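Local atomic coordinates of short chain dehydrogenase (Rhodopseudomonas palustris, PDB entry 3H7A), a protein that probably works as an NAD(P)-dependent oxidoreductase of the short-chain dehydrogenase/reductase family, built on a Rossmann fold. Residues Asp79-Asn90 with Met129-Thr140; Ile178-Asp186 with Val219-Gln229. All coordinates share one frame; numbering follows the deposited sequence. Where two conformers were deposited one is given.

Contact 1: residues Asp79-Asn90 with Met129-Thr140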
loop_
_atom_site.group_PDB
_atom_site.type_symbol
_atom_site.label_atom_id
_atom_site.label_comp_id
_atom_site.label_asym_id
_atom_site.label_seq_id
_atom_site.Cartn_x
_atom_site.Cartn_y
_atom_site.Cartn_z
ATOM N N ASP B 79 -12.306 13.200 31.608
ATOM C CA ASP B 79 -11.620 14.485 31.631
ATOM C C ASP B 79 -11.930 15.326 32.886
ATOM O O ASP B 79 -11.078 16.089 33.353
ATOM C CB ASP B 79 -11.930 15.298 30.369
ATOM C CG ASP B 79 -10.994 16.472 30.206
ATOM O OD1 ASP B 79 -9.772 16.255 30.062
ATOM O OD2 ASP B 79 -11.470 17.619 30.231
ATOM N N ALA B 80 -13.144 15.183 33.420
ATOM C CA ALA B 80 -13.561 15.931 34.608
ATOM C C ALA B 80 -12.798 15.433 35.835
ATOM O O ALA B 80 -12.421 16.223 36.694
ATOM C CB ALA B 80 -15.074 15.822 34.819
ATOM N N HIS B 81 -12.549 14.124 35.875
ATOM C CA HIS B 81 -11.768 13.472 36.936
ATOM C C HIS B 81 -10.324 14.000 37.026
ATOM O O HIS B 81 -9.866 14.437 38.099
ATOM C CB HIS B 81 -11.775 11.979 36.672
ATOM C CG HIS B 81 -11.199 11.151 37.770
ATOM N ND1 HIS B 81 -11.986 10.450 38.659
ATOM C CD2 HIS B 81 -9.917 10.861 38.094
ATOM C CE1 HIS B 81 -11.215 9.764 39.484
ATOM N NE2 HIS B 81 -9.954 10.008 39.172
ATOM N N ALA B 82 -9.630 13.955 35.889
ATOM C CA ALA B 82 -8.279 14.471 35.700
ATOM C C ALA B 82 -8.110 14.614 34.185
ATOM O O ALA B 82 -8.754 13.871 33.433
ATOM C CB ALA B 82 -7.267 13.482 36.255
ATOM N N PRO B 83 -7.274 15.569 33.725
ATOM C CA PRO B 83 -7.074 15.785 32.292
ATOM C C PRO B 83 -6.922 14.492 31.487
ATOM O O PRO B 83 -6.074 13.651 31.801
ATOM C CB PRO B 83 -5.782 16.595 32.247
ATOM C CG PRO B 83 -5.826 17.397 33.496
ATOM C CD PRO B 83 -6.461 16.512 34.524
ATOM N N LEU B 84 -7.791 14.326 30.495
ATOM C CA LEU B 84 -7.745 13.186 29.599
ATOM C C LEU B 84 -6.500 13.276 28.713
ATOM O O LEU B 84 -6.380 14.191 27.891
ATOM C CB LEU B 84 -9.023 13.129 28.747
ATOM C CG LEU B 84 -9.114 11.978 27.739
ATOM C CD1 LEU B 84 -9.201 10.638 28.409
ATOM C CD2 LEU B 84 -10.312 12.187 26.862
ATOM N N GLU B 85 -5.577 12.331 28.894
ATOM C CA GLU B 85 -4.300 12.338 28.156
ATOM C C GLU B 85 -4.124 11.271 27.083
ATOM O O GLU B 85 -3.358 11.465 26.141
ATOM C CB GLU B 85 -3.115 12.300 29.111
ATOM C CG GLU B 85 -2.643 13.697 29.390
ATOM C CD GLU B 85 -1.671 13.796 30.520
ATOM O OE1 GLU B 85 -0.876 12.847 30.715
ATOM O OE2 GLU B 85 -1.705 14.848 31.207
ATOM N N VAL B 86 -4.801 10.139 27.250
ATOM C CA VAL B 86 -4.730 9.041 26.289
ATOM C C VAL B 86 -6.120 8.437 26.132
ATOM O O VAL B 86 -6.765 8.151 27.127
ATOM C CB VAL B 86 -3.730 7.944 26.746
ATOM C CG1 VAL B 86 -3.607 6.816 25.704
ATOM C CG2 VAL B 86 -2.360 8.528 27.018
ATOM N N THR B 87 -6.595 8.283 24.891
ATOM C CA THR B 87 -7.769 7.436 24.620
ATOM C C THR B 87 -7.321 6.229 23.804
ATOM O O THR B 87 -6.642 6.395 22.803
ATOM C CB THR B 87 -8.866 8.192 23.834
ATOM O OG1 THR B 87 -9.418 9.215 24.662
ATOM C CG2 THR B 87 -10.016 7.247 23.388
ATOM N N ILE B 88 -7.677 5.025 24.237
ATOM C CA ILE B 88 -7.396 3.840 23.448
ATOM C C ILE B 88 -8.724 3.213 23.069
ATOM O O ILE B 88 -9.498 2.789 23.938
ATOM C CB ILE B 88 -6.483 2.867 24.198
ATOM C CG1 ILE B 88 -5.152 3.548 24.467
ATOM C CG2 ILE B 88 -6.234 1.619 23.369
ATOM C CD1 ILE B 88 -4.578 3.223 25.770
ATOM N N PHE B 89 -9.011 3.216 21.767
ATOM C CA PHE B 89 -10.241 2.651 21.238
ATOM C C PHE B 89 -9.999 1.222 20.762
ATOM O O PHE B 89 -9.326 0.990 19.760
ATOM C CB PHE B 89 -10.796 3.500 20.097
ATOM C CG PHE B 89 -12.091 2.985 19.562
ATOM C CD1 PHE B 89 -13.291 3.247 20.225
ATOM C CD2 PHE B 89 -12.114 2.181 18.411
ATOM C CE1 PHE B 89 -14.505 2.761 19.742
ATOM C CE2 PHE B 89 -13.310 1.672 17.931
ATOM C CZ PHE B 89 -14.516 1.969 18.589
ATOM N N ASN B 90 -10.576 0.275 21.485
ATOM C CA ASN B 90 -10.296 -1.136 21.282
ATOM C C ASN B 90 -11.597 -1.922 21.188
ATOM O O ASN B 90 -11.920 -2.726 22.047
ATOM C CB ASN B 90 -9.431 -1.642 22.437
ATOM C CG ASN B 90 -9.033 -3.091 22.282
ATOM O OD1 ASN B 90 -8.262 -3.441 21.387
ATOM N ND2 ASN B 90 -9.554 -3.948 23.163
ATOM N N MET B 129 -8.876 16.998 24.592
ATOM C CA MET B 129 -7.412 17.076 24.631
ATOM C C MET B 129 -6.847 18.402 24.108
ATOM O O MET B 129 -5.868 18.920 24.655
ATOM C CB MET B 129 -6.782 15.910 23.857
ATOM C CG MET B 129 -6.871 14.563 24.526
ATOM S SD MET B 129 -6.577 13.223 23.343
ATOM C CE MET B 129 -6.634 11.848 24.469
ATOM N N LEU B 130 -7.473 18.956 23.067
ATOM C CA LEU B 130 -7.035 20.225 22.481
ATOM C C LEU B 130 -7.110 21.398 23.471
ATOM O O LEU B 130 -6.283 22.317 23.421
ATOM C CB LEU B 130 -7.805 20.542 21.190
ATOM C CG LEU B 130 -7.376 19.762 19.933
ATOM C CD1 LEU B 130 -8.428 19.847 18.825
ATOM C CD2 LEU B 130 -6.034 20.219 19.410
ATOM N N ALA B 131 -8.084 21.340 24.379
ATOM C CA ALA B 131 -8.186 22.292 25.485
ATOM C C ALA B 131 -6.975 22.229 26.427
ATOM O O ALA B 131 -6.603 23.243 27.025
ATOM C CB ALA B 131 -9.479 22.064 26.251
ATOM N N HIS B 132 -6.364 21.048 26.556
ATOM C CA HIS B 132 -5.149 20.877 27.359
ATOM C C HIS B 132 -3.888 21.060 26.530
ATOM O O HIS B 132 -2.784 21.148 27.082
ATOM C CB HIS B 132 -5.126 19.511 28.059
ATOM C CG HIS B 132 -6.328 19.247 28.912
ATOM N ND1 HIS B 132 -6.582 19.939 30.077
ATOM C CD2 HIS B 132 -7.342 18.362 28.771
ATOM C CE1 HIS B 132 -7.704 19.493 30.615
ATOM N NE2 HIS B 132 -8.185 18.536 29.842
ATOM N N GLY B 133 -4.056 21.100 25.206
ATOM C CA GLY B 133 -2.960 21.336 24.266
ATOM C C GLY B 133 -2.074 20.148 23.953
ATOM O O GLY B 133 -1.028 20.318 23.333
ATOM N N GLN B 134 -2.497 18.952 24.371
ATOM C CA GLN B 134 -1.737 17.708 24.181
ATOM C C GLN B 134 -2.634 16.481 24.406
ATOM O O GLN B 134 -3.695 16.589 25.021
ATOM C CB GLN B 134 -0.530 17.652 25.141
ATOM C CG GLN B 134 -0.912 17.590 26.619
ATOM C CD GLN B 134 0.262 17.328 27.553
ATOM O OE1 GLN B 134 1.414 17.236 27.129
ATOM N NE2 GLN B 134 -0.035 17.212 28.842
ATOM N N GLY B 135 -2.194 15.320 23.920
ATOM C CA GLY B 135 -2.927 14.066 24.080
ATOM C C GLY B 135 -2.502 13.012 23.078
ATOM O O GLY B 135 -1.745 13.294 22.139
ATOM N N LYS B 136 -2.961 11.781 23.308
ATOM C CA LYS B 136 -2.693 10.667 22.397
ATOM C C LYS B 136 -3.986 9.889 22.175
ATOM O O LYS B 136 -4.712 9.593 23.118
ATOM C CB LYS B 136 -1.550 9.765 22.909
ATOM C CG LYS B 136 -0.178 10.489 23.055
ATOM C CD LYS B 136 1.043 9.580 22.888
ATOM C CE LYS B 136 2.353 10.393 22.736
ATOM N NZ LYS B 136 3.523 9.577 22.233
ATOM N N ILE B 137 -4.289 9.594 20.911
ATOM C CA ILE B 137 -5.516 8.882 20.548
ATOM C C ILE B 137 -5.168 7.693 19.689
ATOM O O ILE B 137 -4.791 7.851 18.528
ATOM C CB ILE B 137 -6.501 9.756 19.739
ATOM C CG1 ILE B 137 -6.756 11.090 20.445
ATOM C CG2 ILE B 137 -7.793 8.976 19.498
ATOM C CD1 ILE B 137 -7.562 12.088 19.650
ATOM N N PHE B 138 -5.311 6.508 20.267
ATOM C CA PHE B 138 -4.857 5.273 19.656
ATOM C C PHE B 138 -6.055 4.429 19.274
ATOM O O PHE B 138 -7.014 4.325 20.044
ATOM C CB PHE B 138 -3.972 4.502 20.647
ATOM C CG PHE B 138 -2.696 5.211 21.018
ATOM C CD1 PHE B 138 -2.173 6.226 20.222
ATOM C CD2 PHE B 138 -1.982 4.826 22.147
ATOM C CE1 PHE B 138 -0.996 6.865 20.552
ATOM C CE2 PHE B 138 -0.790 5.450 22.477
ATOM C CZ PHE B 138 -0.299 6.471 21.678
ATOM N N PHE B 139 -5.994 3.828 18.085
ATOM C CA PHE B 139 -7.059 2.987 17.564
ATOM C C PHE B 139 -6.519 1.592 17.295
ATOM O O PHE B 139 -5.479 1.452 16.659
ATOM C CB PHE B 139 -7.569 3.567 16.249
ATOM C CG PHE B 139 -8.249 4.901 16.394
ATOM C CD1 PHE B 139 -9.586 4.970 16.785
ATOM C CD2 PHE B 139 -7.564 6.084 16.113
ATOM C CE1 PHE B 139 -10.249 6.203 16.907
ATOM C CE2 PHE B 139 -8.206 7.319 16.222
ATOM C CZ PHE B 139 -9.567 7.369 16.628
ATOM N N THR B 140 -7.217 0.562 17.771
ATOM C CA THR B 140 -6.820 -0.820 17.488
ATOM C C THR B 140 -7.370 -1.290 16.152
ATOM O O THR B 140 -8.583 -1.403 15.989
ATOM C CB THR B 140 -7.289 -1.801 18.574
ATOM O OG1 THR B 140 -6.796 -1.380 19.853
ATOM C CG2 THR B 140 -6.760 -3.187 18.292
HETATM O O HOH W 1 -4.364 16.105 27.650
HETATM O O HOH W 2 -2.857 16.992 29.756
HETATM O O HOH W 3 -10.785 -0.750 17.680
#
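His132 turns one edge of its imidazole to the Asp79 carboxylate, while Pro83 lies over one face of the ring. NE2 of His132 gives its proton to OD1 of Asp79 at 2.8 Å, on the syn lone pair; the bond is bent, 143° at the hydrogen. The anti lone pair of Asp79 OD1 takes the backbone N-H of Leu84, also at 2.8 Å (N to O) and almost straight. Pro83 CB sits 3.9 Å from the centroid of the His132 ring, a CH-pi contact. Further on, strands 84-89 and 135-140 run parallel as neighbours in the Rossmann sheet, joined by helix 104-132 in a beta-alpha-beta crossover. Phe138 is gripped at both ends of its backbone: its N bonds to Thr87 O at 2.9 Å, its O receives Phe89 N. Phe138 CB also rests 4.1 Å from Ile88 CG1. On the other sheet face, Phe89 CB meets Phe139 CD1 at 3.8 Å. With CG of Phe89 anti to the backbone N (chi1 -178°), the ring swings away from strand 135-140 to Ala117 and Ser121 of helix 104-132. Two N-H groups on OD1 probably favour an ionised Asp79, whose negative charge would in turn stabilise a protonated His132.

Contact 2: residues Ile178-Asp186 with Val219-Gln229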
loop_
_atom_site.group_PDB
_atom_site.type_symbol
_atom_site.label_atom_id
_atom_site.label_comp_id
_atom_site.label_asym_id
_atom_site.label_seq_id
_atom_site.Cartn_x
_atom_site.Cartn_y
_atom_site.Cartn_z
ATOM N N ILE B 178 -1.336 16.354 19.056
ATOM C CA ILE B 178 -2.007 15.094 19.355
ATOM C C ILE B 178 -1.418 13.943 18.541
ATOM O O ILE B 178 -1.489 13.933 17.322
ATOM C CB ILE B 178 -3.530 15.201 19.150
ATOM C CG1 ILE B 178 -4.025 16.531 19.747
ATOM C CG2 ILE B 178 -4.222 13.952 19.682
ATOM C CD1 ILE B 178 -5.193 16.457 20.614
ATOM N N HIS B 179 -0.842 12.968 19.232
ATOM C CA HIS B 179 -0.339 11.775 18.594
ATOM C C HIS B 179 -1.492 10.814 18.333
ATOM O O HIS B 179 -1.864 10.015 19.204
ATOM C CB HIS B 179 0.708 11.106 19.492
ATOM C CG HIS B 179 1.391 9.918 18.879
ATOM N ND1 HIS B 179 2.394 9.231 19.530
ATOM C CD2 HIS B 179 1.227 9.299 17.684
ATOM C CE1 HIS B 179 2.809 8.234 18.769
ATOM N NE2 HIS B 179 2.115 8.250 17.645
ATOM N N VAL B 180 -2.041 10.877 17.126
ATOM C CA VAL B 180 -3.040 9.900 16.699
ATOM C C VAL B 180 -2.275 8.703 16.153
ATOM O O VAL B 180 -1.329 8.878 15.386
ATOM C CB VAL B 180 -3.989 10.473 15.612
ATOM C CG1 VAL B 180 -5.108 9.500 15.288
ATOM C CG2 VAL B 180 -4.578 11.793 16.063
ATOM N N ALA B 181 -2.649 7.493 16.568
ATOM C CA ALA B 181 -2.000 6.299 16.045
ATOM C C ALA B 181 -2.983 5.163 15.789
ATOM O O ALA B 181 -4.120 5.160 16.301
ATOM C CB ALA B 181 -0.833 5.831 16.951
ATOM N N HIS B 182 -2.533 4.192 15.000
ATOM C CA HIS B 182 -3.349 3.061 14.596
ATOM C C HIS B 182 -2.507 1.794 14.736
ATOM O O HIS B 182 -1.553 1.594 13.994
ATOM C CB HIS B 182 -3.778 3.268 13.140
ATOM C CG HIS B 182 -4.807 2.296 12.650
ATOM N ND1 HIS B 182 -4.677 1.611 11.458
ATOM C CD2 HIS B 182 -5.999 1.921 13.171
ATOM C CE1 HIS B 182 -5.734 0.839 11.279
ATOM N NE2 HIS B 182 -6.551 1.009 12.303
ATOM N N LEU B 183 -2.848 0.949 15.704
ATOM C CA LEU B 183 -2.073 -0.253 15.946
ATOM C C LEU B 183 -2.793 -1.461 15.394
ATOM O O LEU B 183 -3.873 -1.811 15.872
ATOM C CB LEU B 183 -1.816 -0.454 17.445
ATOM C CG LEU B 183 -0.997 -1.694 17.818
ATOM C CD1 LEU B 183 0.457 -1.564 17.348
ATOM C CD2 LEU B 183 -1.061 -1.910 19.319
ATOM N N ILE B 184 -2.158 -2.117 14.426
ATOM C CA ILE B 184 -2.746 -3.239 13.694
ATOM C C ILE B 184 -2.249 -4.552 14.280
ATOM O O ILE B 184 -1.044 -4.774 14.386
ATOM C CB ILE B 184 -2.432 -3.147 12.184
ATOM C CG1 ILE B 184 -3.080 -1.897 11.589
ATOM C CG2 ILE B 184 -2.951 -4.371 11.439
ATOM C CD1 ILE B 184 -2.525 -1.533 10.275
ATOM N N ILE B 185 -3.185 -5.405 14.694
ATOM C CA ILE B 185 -2.833 -6.694 15.278
ATOM C C ILE B 185 -3.391 -7.868 14.453
ATOM O O ILE B 185 -4.356 -7.699 13.716
ATOM C CB ILE B 185 -3.252 -6.749 16.779
ATOM C CG1 ILE B 185 -4.762 -6.860 16.942
ATOM C CG2 ILE B 185 -2.779 -5.494 17.515
ATOM C CD1 ILE B 185 -5.255 -6.637 18.366
ATOM N N ASP B 186 -2.754 -9.042 14.549
ATOM C CA ASP B 186 -3.324 -10.315 14.037
ATOM C C ASP B 186 -2.938 -11.549 14.857
ATOM O O ASP B 186 -1.804 -11.676 15.325
ATOM C CB ASP B 186 -3.029 -10.552 12.545
ATOM C CG ASP B 186 -1.663 -10.025 12.101
ATOM O OD1 ASP B 186 -0.866 -10.829 11.572
ATOM O OD2 ASP B 186 -1.395 -8.810 12.240
ATOM N N VAL B 219 0.396 -6.460 23.313
ATOM C CA VAL B 219 -0.330 -5.328 22.719
ATOM C C VAL B 219 -0.269 -4.091 23.628
ATOM O O VAL B 219 -0.063 -2.964 23.156
ATOM C CB VAL B 219 -1.804 -5.702 22.432
ATOM C CG1 VAL B 219 -2.538 -4.572 21.713
ATOM C CG2 VAL B 219 -1.887 -6.996 21.614
ATOM N N ALA B 220 -0.420 -4.317 24.933
ATOM C CA ALA B 220 -0.342 -3.240 25.915
ATOM C C ALA B 220 1.040 -2.607 25.895
ATOM O O ALA B 220 1.159 -1.382 25.976
ATOM C CB ALA B 220 -0.679 -3.754 27.298
ATOM N N GLY B 221 2.067 -3.453 25.748
ATOM C CA GLY B 221 3.454 -3.025 25.605
ATOM C C GLY B 221 3.657 -2.154 24.389
ATOM O O GLY B 221 4.293 -1.102 24.486
ATOM N N ALA B 222 3.094 -2.583 23.253
ATOM C CA ALA B 222 3.138 -1.809 21.996
ATOM C C ALA B 222 2.438 -0.446 22.109
ATOM O O ALA B 222 2.941 0.567 21.611
ATOM C CB ALA B 222 2.555 -2.627 20.839
ATOM N N TYR B 223 1.286 -0.416 22.778
ATOM C CA TYR B 223 0.614 0.848 23.027
ATOM C C TYR B 223 1.437 1.743 23.938
ATOM O O TYR B 223 1.490 2.966 23.731
ATOM C CB TYR B 223 -0.767 0.616 23.611
ATOM C CG TYR B 223 -1.825 0.452 22.563
ATOM C CD1 TYR B 223 -1.921 1.359 21.513
ATOM C CD2 TYR B 223 -2.734 -0.604 22.616
ATOM C CE1 TYR B 223 -2.884 1.224 20.538
ATOM C CE2 TYR B 223 -3.723 -0.741 21.650
ATOM C CZ TYR B 223 -3.782 0.194 20.612
ATOM O OH TYR B 223 -4.728 0.109 19.629
ATOM N N TRP B 224 2.093 1.134 24.932
ATOM C CA TRP B 224 3.012 1.882 25.797
ATOM C C TRP B 224 4.209 2.424 25.005
ATOM O O TRP B 224 4.608 3.574 25.188
ATOM C CB TRP B 224 3.469 1.069 27.025
ATOM C CG TRP B 224 4.298 1.933 27.974
ATOM C CD1 TRP B 224 5.632 1.816 28.238
ATOM C CD2 TRP B 224 3.841 3.071 28.727
ATOM N NE1 TRP B 224 6.034 2.801 29.121
ATOM C CE2 TRP B 224 4.953 3.582 29.434
ATOM C CE3 TRP B 224 2.595 3.699 28.884
ATOM C CZ2 TRP B 224 4.860 4.696 30.274
ATOM C CZ3 TRP B 224 2.500 4.797 29.729
ATOM C CH2 TRP B 224 3.631 5.296 30.402
ATOM N N GLN B 225 4.747 1.606 24.100
ATOM C CA GLN B 225 5.784 2.063 23.184
ATOM C C GLN B 225 5.338 3.297 22.375
ATOM O O GLN B 225 6.073 4.282 22.281
ATOM C CB GLN B 225 6.213 0.930 22.253
ATOM C CG GLN B 225 7.449 1.265 21.426
ATOM C CD GLN B 225 7.491 0.552 20.087
ATOM O OE1 GLN B 225 7.965 1.111 19.095
ATOM N NE2 GLN B 225 7.003 -0.686 20.053
ATOM N N LEU B 226 4.132 3.250 21.808
ATOM C CA LEU B 226 3.599 4.401 21.072
ATOM C C LEU B 226 3.429 5.604 21.992
ATOM O O LEU B 226 3.746 6.742 21.604
ATOM C CB LEU B 226 2.274 4.054 20.384
ATOM C CG LEU B 226 2.336 3.228 19.095
ATOM C CD1 LEU B 226 0.963 2.721 18.697
ATOM C CD2 LEU B 226 2.979 4.033 17.963
ATOM N N TYR B 227 2.949 5.355 23.213
ATOM C CA TYR B 227 2.808 6.420 24.196
ATOM C C TYR B 227 4.152 7.113 24.422
ATOM O O TYR B 227 4.215 8.333 24.446
ATOM C CB TYR B 227 2.220 5.933 25.538
ATOM C CG TYR B 227 2.197 7.067 26.553
ATOM C CD1 TYR B 227 1.213 8.040 26.504
ATOM C CD2 TYR B 227 3.208 7.206 27.498
ATOM C CE1 TYR B 227 1.214 9.101 27.384
ATOM C CE2 TYR B 227 3.204 8.256 28.392
ATOM C CZ TYR B 227 2.210 9.195 28.326
ATOM O OH TYR B 227 2.208 10.249 29.196
ATOM N N GLN B 228 5.214 6.322 24.560
ATOM C CA GLN B 228 6.540 6.836 24.901
ATOM C C GLN B 228 7.277 7.653 23.822
ATOM O O GLN B 228 8.230 8.363 24.141
ATOM C CB GLN B 228 7.430 5.697 25.387
ATOM C CG GLN B 228 7.001 5.085 26.707
ATOM C CD GLN B 228 7.513 5.845 27.914
ATOM O OE1 GLN B 228 8.432 5.382 28.599
ATOM N NE2 GLN B 228 6.920 7.008 28.192
ATOM N N GLN B 229 6.849 7.543 22.566
ATOM C CA GLN B 229 7.507 8.231 21.453
ATOM C C GLN B 229 7.463 9.751 21.576
ATOM O O GLN B 229 6.388 10.319 21.778
ATOM C CB GLN B 229 6.861 7.851 20.124
ATOM C CG GLN B 229 7.046 6.417 19.721
ATOM C CD GLN B 229 6.471 6.139 18.358
ATOM O OE1 GLN B 229 5.551 6.817 17.917
ATOM N NE2 GLN B 229 7.020 5.140 17.676
#
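Leu183 is the main bump of this contact, pushed from strand 178-185 of the Rossmann sheet into a hollow on helix 219-228. The helix runs roughly antiparallel to the strand, crossing at 151° with the axes 10.1 Å apart. Val219 CG1, 3.9 Å from Leu183 CD2, and the small Ala222 form two sides of the hollow. The third is the Tyr223 ring, which takes Leu183 CD2 over its centre, 3.6 Å from the centroid, as a CH-pi contact. Leu183 CG lies anti to the backbone N (chi1 -180°), which carries the branch down onto the helix. Beyond it the relief reverses: Leu226 fills the shallow dip at Ala181, with Leu226 CD1 4.0 Å from Ala181 CB. An alanine replacing Tyr223 would probably open a gap beside Leu183 and rob Thr140 OG1 of the hydroxyl it meets on the adjacent strand. At the other end of the strand His179 extends to the helix C terminus, where the planes of its ring and of the Gln229 amide are almost parallel, 2° apart. Both are held by the backbone of one outside residue, His179 NE2 bonding to Thr235 O and Gln229 OE1 to Thr235 N. Between them, His179 CE1 approaches Gln229 OE1 edge-on at 3.2 Å.

Overall arrangement
From the N terminus the chain first lays down strand 9-13, later flanked by strand 84-89. Contact 1 then closes a loop of 38 residues, mostly helix 104-132, which returns the chain to strand 135-142. Contact 2 opens only after helix 153-173, on the next strand, and closes a second loop whose residues 187-213 are not modelled. The two loops follow in series and neither encloses nor crosses the other. They join because strands 135-142 and 178-185 are neighbours: helix 216-228 covers the sheet face opposite helix 104-132. Lys136 NZ of contact 1 reaches Tyr227 O of contact 2 at 2.6 Å, a probable hydrogen bond, alongside the Thr140-Tyr223 hydroxyl pair.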